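PDB 6BVD: light Chain from Clostridium botulinum, which acts as the zinc metalloprotease of the mosaic botulinum neurotoxin HA, a light chain that probably cleaves a neuronal SNARE protein. Local coordinates for residues 3-11 / 101-111; 112-120 / 150-158. All coordinates share one frame; numbering follows the deposited sequence.

Interaction 1 (3-11 / 101-111); sequences MPVVINSFN and NSKPAGQILLE
N101, the first residue past helix 83-100, turns its carboxamide to the N-terminal chain and grips V5. Its ND2 donates to V5 O at 2.8 Å; the bond is bent, with an N-H...O angle of 136°, and the donor stands tilted from the carbonyl plane. On the other side of the amide, OD1 accepts from a water 2.6 Å away, which in turn takes the N-H of V5 and donates to Q107 O. An asparagine suits the place because one short amide serves both backbone polar groups of V5, one directly and one through water. I7 CG1 passes the same ND2 at 4.0 Å, the two side chains running in opposite directions.

This is the extended N-terminal arm of the clostridial neurotoxin protease, laid against N101 and one side of helix 104-115 before it runs along helix 83-100, where I7 also touches F97.

From the first turn of helix 104-115, Q107 reaches back through NE2 to N101 O at 3.0 Å, the chain extended beyond CG (chi2 166°), which carries the amide there; the bond closes over the turn between the helices, and OE1 is left beside the ring of P4. L110 carries the apolar part of the contact: its CB lies 4.2 Å from V5 CG2, and its CD1 meets I7 CD1, the two side chains crossing at about a right angle. Farther along, E111 presents its CG methylene to V5 CG1, while its carboxylate oxygen OE2 comes to 3.3 Å from P4 CA.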
loop_
_atom_site.group_PDB
_atom_site.type_symbol
_atom_site.label_atom_id
_atom_site.label_comp_id
_atom_site.label_asym_id
_atom_site.label_seq_id
_atom_site.Cartn_x
_atom_site.Cartn_y
_atom_site.Cartn_z
ATOM N N MET A 3 -15.605 -4.573 7.939
ATOM C CA MET A 3 -15.222 -5.205 9.195
ATOM C C MET A 3 -13.744 -4.949 9.512
ATOM O O MET A 3 -13.412 -4.652 10.665
ATOM C CB MET A 3 -15.536 -6.700 9.150
ATOM C CG MET A 3 -16.890 -6.985 8.498
ATOM S SD MET A 3 -17.391 -8.715 8.530
ATOM C CE MET A 3 -15.947 -9.506 7.822
ATOM N N PRO A 4 -12.845 -5.043 8.500
ATOM C CA PRO A 4 -11.511 -4.509 8.812
ATOM C C PRO A 4 -11.601 -2.995 9.013
ATOM O O PRO A 4 -12.467 -2.329 8.425
ATOM C CB PRO A 4 -10.670 -4.866 7.580
ATOM C CG PRO A 4 -11.424 -5.985 6.905
ATOM C CD PRO A 4 -12.876 -5.705 7.179
ATOM N N VAL A 5 -10.750 -2.455 9.874
ATOM C CA VAL A 5 -10.837 -1.040 10.183
ATOM C C VAL A 5 -10.290 -0.179 9.040
ATOM O O VAL A 5 -9.581 -0.648 8.137
ATOM C CB VAL A 5 -10.100 -0.715 11.489
ATOM C CG1 VAL A 5 -10.400 -1.781 12.514
ATOM C CG2 VAL A 5 -8.601 -0.606 11.269
ATOM N N VAL A 6 -10.644 1.095 9.099
ATOM C CA VAL A 6 -10.152 2.108 8.192
ATOM C C VAL A 6 -8.934 2.838 8.774
ATOM O O VAL A 6 -8.967 3.328 9.914
ATOM C CB VAL A 6 -11.277 3.130 7.897
ATOM C CG1 VAL A 6 -10.746 4.310 7.098
ATOM C CG2 VAL A 6 -12.449 2.430 7.194
ATOM N N ILE A 7 -7.843 2.887 8.011
ATOM C CA ILE A 7 -6.664 3.638 8.418
ATOM C C ILE A 7 -6.721 5.028 7.783
ATOM O O ILE A 7 -6.821 5.138 6.566
ATOM C CB ILE A 7 -5.362 2.890 8.015
ATOM C CG1 ILE A 7 -5.325 1.480 8.648
ATOM C CG2 ILE A 7 -4.165 3.701 8.403
ATOM C CD1 ILE A 7 -5.466 1.475 10.198
ATOM N N ASN A 8 -6.716 6.095 8.597
ATOM C CA ASN A 8 -6.751 7.462 8.051
ATOM C C ASN A 8 -5.377 8.024 7.693
ATOM O O ASN A 8 -4.416 7.684 8.346
ATOM C CB ASN A 8 -7.426 8.391 9.081
ATOM C CG ASN A 8 -8.801 7.913 9.450
ATOM O OD1 ASN A 8 -9.636 7.708 8.581
ATOM N ND2 ASN A 8 -9.044 7.724 10.731
ATOM N N SER A 9 -5.303 8.921 6.707
ATOM C CA SER A 9 -4.077 9.678 6.386
ATOM C C SER A 9 -4.244 11.186 6.693
ATOM O O SER A 9 -5.360 11.710 6.712
ATOM C CB SER A 9 -3.675 9.489 4.914
ATOM O OG SER A 9 -3.187 8.170 4.694
ATOM N N PHE A 10 -3.127 11.846 6.982
ATOM C CA PHE A 10 -3.068 13.256 7.371
ATOM C C PHE A 10 -1.615 13.710 7.259
ATOM O O PHE A 10 -0.686 12.888 7.341
ATOM C CB PHE A 10 -3.597 13.482 8.816
ATOM C CG PHE A 10 -3.566 12.232 9.689
ATOM C CD1 PHE A 10 -2.358 11.630 10.035
ATOM C CD2 PHE A 10 -4.749 11.650 10.126
ATOM C CE1 PHE A 10 -2.321 10.476 10.815
ATOM C CE2 PHE A 10 -4.730 10.487 10.912
ATOM C CZ PHE A 10 -3.515 9.902 11.270
ATOM N N ASN A 11 -1.420 15.006 7.063
ATOM C CA ASN A 11 -0.104 15.621 7.187
ATOM C C ASN A 11 -0.070 16.406 8.501
ATOM O O ASN A 11 -1.125 16.826 8.976
ATOM C CB ASN A 11 0.179 16.518 5.977
ATOM C CG ASN A 11 -0.100 15.806 4.667
ATOM O OD1 ASN A 11 0.695 14.985 4.245
ATOM N ND2 ASN A 11 -1.225 16.124 4.022
ATOM N N ASN A 101 -2.699 -3.836 8.806
ATOM C CA ASN A 101 -4.034 -4.070 8.267
ATOM C C ASN A 101 -3.996 -4.815 6.925
ATOM O O ASN A 101 -5.034 -4.980 6.313
ATOM C CB ASN A 101 -4.797 -2.720 8.101
ATOM C CG ASN A 101 -6.282 -2.838 8.415
ATOM O OD1 ASN A 101 -6.699 -3.667 9.224
ATOM N ND2 ASN A 101 -7.104 -1.983 7.773
ATOM N N SER A 102 -2.819 -5.260 6.460
ATOM C CA SER A 102 -2.749 -5.894 5.117
ATOM C C SER A 102 -2.957 -7.400 5.158
ATOM O O SER A 102 -3.108 -8.042 4.104
ATOM C CB SER A 102 -1.413 -5.594 4.392
ATOM O OG SER A 102 -0.328 -6.316 4.998
ATOM N N LYS A 103 -2.965 -7.981 6.344
ATOM C CA LYS A 103 -3.239 -9.412 6.453
ATOM C C LYS A 103 -4.283 -9.665 7.512
ATOM O O LYS A 103 -4.339 -8.924 8.502
ATOM C CB LYS A 103 -1.951 -10.180 6.779
ATOM C CG LYS A 103 -0.979 -10.200 5.598
ATOM C CD LYS A 103 0.358 -10.820 5.977
ATOM C CE LYS A 103 1.391 -10.543 4.911
ATOM N NZ LYS A 103 1.004 -11.150 3.605
ATOM N N PRO A 104 -5.077 -10.731 7.346
ATOM C CA PRO A 104 -6.149 -11.075 8.299
ATOM C C PRO A 104 -5.726 -11.153 9.760
ATOM O O PRO A 104 -6.433 -10.617 10.630
ATOM C CB PRO A 104 -6.621 -12.449 7.805
ATOM C CG PRO A 104 -6.416 -12.368 6.283
ATOM C CD PRO A 104 -5.131 -11.569 6.124
ATOM N N ALA A 105 -4.593 -11.793 10.056
ATOM C CA ALA A 105 -4.174 -11.905 11.458
ATOM C C ALA A 105 -3.991 -10.535 12.119
ATOM O O ALA A 105 -4.257 -10.376 13.309
ATOM C CB ALA A 105 -2.866 -12.723 11.573
ATOM N N GLY A 106 -3.496 -9.564 11.364
ATOM C CA GLY A 106 -3.309 -8.203 11.859
ATOM C C GLY A 106 -4.585 -7.368 11.822
ATOM O O GLY A 106 -4.729 -6.387 12.580
ATOM N N GLN A 107 -5.474 -7.705 10.891
ATOM C CA GLN A 107 -6.775 -7.032 10.813
ATOM C C GLN A 107 -7.588 -7.334 12.058
ATOM O O GLN A 107 -8.240 -6.451 12.635
ATOM C CB GLN A 107 -7.532 -7.475 9.548
ATOM C CG GLN A 107 -6.932 -6.940 8.267
ATOM C CD GLN A 107 -7.453 -7.645 7.011
ATOM O OE1 GLN A 107 -8.360 -8.474 7.072
ATOM N NE2 GLN A 107 -6.870 -7.312 5.874
ATOM N N ILE A 108 -7.521 -8.585 12.500
ATOM C CA ILE A 108 -8.250 -9.031 13.672
ATOM C C ILE A 108 -7.677 -8.304 14.917
ATOM O O ILE A 108 -8.436 -7.842 15.786
ATOM C CB ILE A 108 -8.163 -10.577 13.857
ATOM C CG1 ILE A 108 -8.684 -11.335 12.636
ATOM C CG2 ILE A 108 -8.970 -11.005 15.054
ATOM C CD1 ILE A 108 -10.118 -11.110 12.355
ATOM N N LEU A 109 -6.348 -8.193 15.007
ATOM C CA LEU A 109 -5.729 -7.409 16.108
ATOM C C LEU A 109 -6.244 -5.939 16.166
ATOM O O LEU A 109 -6.645 -5.440 17.230
ATOM C CB LEU A 109 -4.216 -7.389 15.955
ATOM C CG LEU A 109 -3.466 -6.491 16.955
ATOM C CD1 LEU A 109 -3.728 -6.935 18.394
ATOM C CD2 LEU A 109 -1.978 -6.585 16.663
ATOM N N LEU A 110 -6.253 -5.265 15.020
ATOM C CA LEU A 110 -6.708 -3.869 15.005
ATOM C C LEU A 110 -8.199 -3.709 15.345
ATOM O O LEU A 110 -8.569 -2.706 16.019
ATOM C CB LEU A 110 -6.402 -3.222 13.668
ATOM C CG LEU A 110 -4.911 -3.029 13.359
ATOM C CD1 LEU A 110 -4.718 -2.224 12.034
ATOM C CD2 LEU A 110 -4.187 -2.352 14.513
ATOM N N GLU A 111 -9.037 -4.678 14.929
ATOM C CA GLU A 111 -10.477 -4.692 15.310
ATOM C C GLU A 111 -10.658 -4.819 16.835
ATOM O O GLU A 111 -11.549 -4.187 17.441
ATOM C CB GLU A 111 -11.236 -5.835 14.604
ATOM C CG GLU A 111 -11.435 -5.641 13.109
ATOM C CD GLU A 111 -11.734 -6.940 12.350
ATOM O OE1 GLU A 111 -12.067 -7.968 12.987
ATOM O OE2 GLU A 111 -11.630 -6.933 11.098
HETATM O O HOH W 1 -8.733 -4.227 10.758
#

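Interaction 2 (112-120 / 150-158); sequences EIKNAIPYL and QQMANLIIW
N154 pushes its carboxamide under the end of helix 104-115, overlapping the backbone from I113 to P118. ND2 donates to I113 O at 2.9 Å, nearly straight at 170° and with the acceptor in the amide plane; K114 O lies 3.1 Å from the same nitrogen. CG stands beside the backbone N (chi1 -65°), which directs the amide at the last turn, where carbonyls lack the next helical N-H. The other end of the amide is packed rather than bonded across this contact: P118 CD comes to 3.2 Å from OD1, and I117 CG2 to 3.7 Å. Asparagine is apt here, flat and short enough to fit while offering a donor to the helix end.

Apolar groups border this polar centre. M152 is bent at chi3 (40°), which swings CE to within 3.6 Å of L120 CD2, the side chains crossing at about a right angle. I113 CG2 meets L155 CD2 more loosely, and L155 also rests on L230 of the zinc-site helix 222-237.

The chain leaves the helix through an inverse gamma turn centred on A116 and then passes the break between strands 148-152 and 155-158, whose asparagine closes the helix C-terminus in the buried interior of the zinc-protease fold.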
loop_
_atom_site.group_PDB
_atom_site.type_symbol
_atom_site.label_atom_id
_atom_site.label_comp_id
_atom_site.label_asym_id
_atom_site.label_seq_id
_atom_site.Cartn_x
_atom_site.Cartn_y
_atom_site.Cartn_z
ATOM N N GLU A 112 -9.811 -5.626 17.480
ATOM C CA GLU A 112 -9.831 -5.700 18.933
ATOM C C GLU A 112 -9.438 -4.394 19.580
ATOM O O GLU A 112 -10.069 -3.973 20.538
ATOM C CB GLU A 112 -8.882 -6.815 19.449
ATOM C CG GLU A 112 -9.410 -8.198 19.190
ATOM C CD GLU A 112 -10.512 -8.561 20.141
ATOM O OE1 GLU A 112 -10.611 -7.931 21.198
ATOM O OE2 GLU A 112 -11.292 -9.464 19.842
ATOM N N ILE A 113 -8.379 -3.771 19.091
ATOM C CA ILE A 113 -7.928 -2.490 19.634
ATOM C C ILE A 113 -9.036 -1.407 19.518
ATOM O O ILE A 113 -9.126 -0.483 20.340
ATOM C CB ILE A 113 -6.652 -2.029 18.935
ATOM C CG1 ILE A 113 -5.481 -2.980 19.287
ATOM C CG2 ILE A 113 -6.279 -0.656 19.396
ATOM C CD1 ILE A 113 -5.165 -3.030 20.790
ATOM N N LYS A 114 -9.828 -1.504 18.454
ATOM C CA LYS A 114 -10.921 -0.555 18.222
ATOM C C LYS A 114 -12.094 -0.824 19.135
ATOM O O LYS A 114 -12.663 0.099 19.713
ATOM C CB LYS A 114 -11.364 -0.625 16.761
ATOM C CG LYS A 114 -12.727 0.059 16.481
ATOM C CD LYS A 114 -13.122 -0.183 14.997
ATOM C CE LYS A 114 -14.544 0.307 14.695
ATOM N NZ LYS A 114 -14.915 0.050 13.252
ATOM N N ASN A 115 -12.427 -2.094 19.303
ATOM C CA ASN A 115 -13.678 -2.507 19.950
ATOM C C ASN A 115 -13.623 -2.807 21.453
ATOM O O ASN A 115 -14.682 -2.843 22.081
ATOM C CB ASN A 115 -14.247 -3.746 19.244
ATOM C CG ASN A 115 -14.704 -3.440 17.823
ATOM O OD1 ASN A 115 -15.151 -2.325 17.543
ATOM N ND2 ASN A 115 -14.613 -4.431 16.929
ATOM N N ALA A 116 -12.438 -3.041 22.019
ATOM C CA ALA A 116 -12.365 -3.406 23.460
ATOM C C ALA A 116 -12.343 -2.148 24.329
ATOM O O ALA A 116 -11.395 -1.898 25.063
ATOM C CB ALA A 116 -11.147 -4.268 23.781
ATOM N N ILE A 117 -13.409 -1.380 24.280
ATOM C CA ILE A 117 -13.432 -0.141 25.063
ATOM C C ILE A 117 -13.387 -0.395 26.605
ATOM O O ILE A 117 -13.914 -1.381 27.115
ATOM C CB ILE A 117 -14.665 0.663 24.710
ATOM C CG1 ILE A 117 -15.899 -0.062 25.214
ATOM C CG2 ILE A 117 -14.755 0.921 23.159
ATOM C CD1 ILE A 117 -17.128 0.849 25.265
ATOM N N PRO A 118 -12.750 0.495 27.367
ATOM C CA PRO A 118 -12.734 0.295 28.831
ATOM C C PRO A 118 -14.125 0.295 29.493
ATOM O O PRO A 118 -15.030 0.942 28.973
ATOM C CB PRO A 118 -11.927 1.488 29.334
ATOM C CG PRO A 118 -11.092 1.867 28.199
ATOM C CD PRO A 118 -11.904 1.626 26.962
ATOM N N TYR A 119 -14.303 -0.449 30.582
ATOM C CA TYR A 119 -15.542 -0.388 31.358
ATOM C C TYR A 119 -15.668 1.015 31.943
ATOM O O TYR A 119 -14.664 1.583 32.359
ATOM C CB TYR A 119 -15.566 -1.429 32.481
ATOM C CG TYR A 119 -16.896 -1.492 33.229
ATOM C CD1 TYR A 119 -17.940 -2.255 32.740
ATOM C CD2 TYR A 119 -17.136 -0.700 34.362
ATOM C CE1 TYR A 119 -19.165 -2.307 33.392
ATOM C CE2 TYR A 119 -18.369 -0.731 34.996
ATOM C CZ TYR A 119 -19.380 -1.539 34.509
ATOM O OH TYR A 119 -20.600 -1.602 35.150
ATOM N N LEU A 120 -16.893 1.549 31.962
ATOM C CA LEU A 120 -17.159 2.896 32.533
ATOM C C LEU A 120 -17.269 2.810 34.069
ATOM O O LEU A 120 -18.348 2.941 34.674
ATOM C CB LEU A 120 -18.425 3.524 31.897
ATOM C CG LEU A 120 -18.332 3.775 30.376
ATOM C CD1 LEU A 120 -19.656 4.386 29.784
ATOM C CD2 LEU A 120 -17.123 4.621 29.950
ATOM N N GLN A 150 -15.831 16.559 25.948
ATOM C CA GLN A 150 -15.196 15.338 26.458
ATOM C C GLN A 150 -15.323 14.251 25.393
ATOM O O GLN A 150 -16.305 14.185 24.659
ATOM C CB GLN A 150 -15.817 14.849 27.770
ATOM C CG GLN A 150 -15.428 15.638 29.016
ATOM C CD GLN A 150 -15.748 14.886 30.316
ATOM O OE1 GLN A 150 -16.386 13.831 30.297
ATOM N NE2 GLN A 150 -15.301 15.432 31.449
ATOM N N GLN A 151 -14.314 13.399 25.314
ATOM C CA GLN A 151 -14.282 12.357 24.309
ATOM C C GLN A 151 -13.689 11.077 24.915
ATOM O O GLN A 151 -12.858 11.152 25.801
ATOM C CB GLN A 151 -13.476 12.841 23.120
ATOM C CG GLN A 151 -13.321 11.852 22.038
ATOM C CD GLN A 151 -13.342 12.529 20.701
ATOM O OE1 GLN A 151 -13.711 13.704 20.590
ATOM N NE2 GLN A 151 -12.928 11.811 19.682
ATOM N N MET A 152 -14.180 9.917 24.493
ATOM C CA MET A 152 -13.606 8.638 24.920
ATOM C C MET A 152 -12.676 8.098 23.831
ATOM O O MET A 152 -12.863 8.427 22.669
ATOM C CB MET A 152 -14.706 7.620 25.232
ATOM C CG MET A 152 -15.657 8.040 26.364
ATOM S SD MET A 152 -16.917 6.794 26.693
ATOM C CE MET A 152 -15.979 5.269 26.558
ATOM N N ALA A 153 -11.672 7.298 24.204
ATOM C CA ALA A 153 -10.806 6.609 23.216
ATOM C C ALA A 153 -10.104 5.456 23.950
ATOM O O ALA A 153 -10.252 5.325 25.163
ATOM C CB ALA A 153 -9.767 7.560 22.596
ATOM N N ASN A 154 -9.377 4.605 23.223
ATOM C CA ASN A 154 -8.732 3.450 23.857
ATOM C C ASN A 154 -7.213 3.615 23.988
ATOM O O ASN A 154 -6.589 3.015 24.866
ATOM C CB ASN A 154 -9.041 2.145 23.039
ATOM C CG ASN A 154 -10.531 1.775 23.036
ATOM O OD1 ASN A 154 -11.345 2.273 23.860
ATOM N ND2 ASN A 154 -10.905 0.867 22.121
ATOM N N LEU A 155 -6.605 4.389 23.108
ATOM C CA LEU A 155 -5.148 4.389 23.003
ATOM C C LEU A 155 -4.591 5.708 22.465
ATOM O O LEU A 155 -5.094 6.259 21.501
ATOM C CB LEU A 155 -4.680 3.223 22.069
ATOM C CG LEU A 155 -3.195 3.236 21.690
ATOM C CD1 LEU A 155 -2.252 3.090 22.874
ATOM C CD2 LEU A 155 -2.928 2.069 20.639
ATOM N N ILE A 156 -3.534 6.197 23.100
ATOM C CA ILE A 156 -2.806 7.352 22.625
ATOM C C ILE A 156 -1.343 6.972 22.477
ATOM O O ILE A 156 -0.700 6.537 23.447
ATOM C CB ILE A 156 -2.942 8.539 23.606
ATOM C CG1 ILE A 156 -4.429 8.890 23.785
ATOM C CG2 ILE A 156 -2.093 9.714 23.119
ATOM C CD1 ILE A 156 -4.674 9.929 24.861
ATOM N N ILE A 157 -0.819 7.152 21.270
ATOM C CA ILE A 157 0.566 6.817 20.939
ATOM C C ILE A 157 1.378 8.072 20.838
ATOM O O ILE A 157 0.978 8.980 20.139
ATOM C CB ILE A 157 0.695 6.052 19.583
ATOM C CG1 ILE A 157 -0.175 4.771 19.579
ATOM C CG2 ILE A 157 2.216 5.733 19.315
ATOM C CD1 ILE A 157 -0.270 4.046 18.140
ATOM N N TRP A 158 2.486 8.130 21.577
ATOM C CA TRP A 158 3.482 9.203 21.514
ATOM C C TRP A 158 4.790 8.726 20.869
ATOM O O TRP A 158 5.069 7.532 20.829
ATOM C CB TRP A 158 3.857 9.695 22.914
ATOM C CG TRP A 158 2.768 10.217 23.741
ATOM C CD1 TRP A 158 1.786 9.509 24.347
ATOM C CD2 TRP A 158 2.596 11.587 24.148
ATOM N NE1 TRP A 158 0.977 10.364 25.074
ATOM C CE2 TRP A 158 1.461 11.635 24.965
ATOM C CE3 TRP A 158 3.291 12.757 23.880
ATOM C CZ2 TRP A 158 1.006 12.833 25.560
ATOM C CZ3 TRP A 158 2.826 13.955 24.430
ATOM C CH2 TRP A 158 1.681 13.976 25.244
#

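In the fold
Helix 104-115 joins the two contacts: its first turns meet the N-terminal arm in interaction 1, and its last turn rests on the strand break in interaction 2. Their centres are 15 Å apart, yet they touch directly, V5 CG1 packing on K114 CD at 4.0 Å. On another side the helix faces helix 222-237, which carries the zinc ligands H228 and H232; L109 and L110 lie against M227 and L230, and I113 against V233. The side chain of I113 is about 13 Å from the zinc ion; interaction 2 includes no zinc ligand and is packing beside helix 222-237. In interaction 1 the side chain of I7 is about 12 Å from the bound calcium ion.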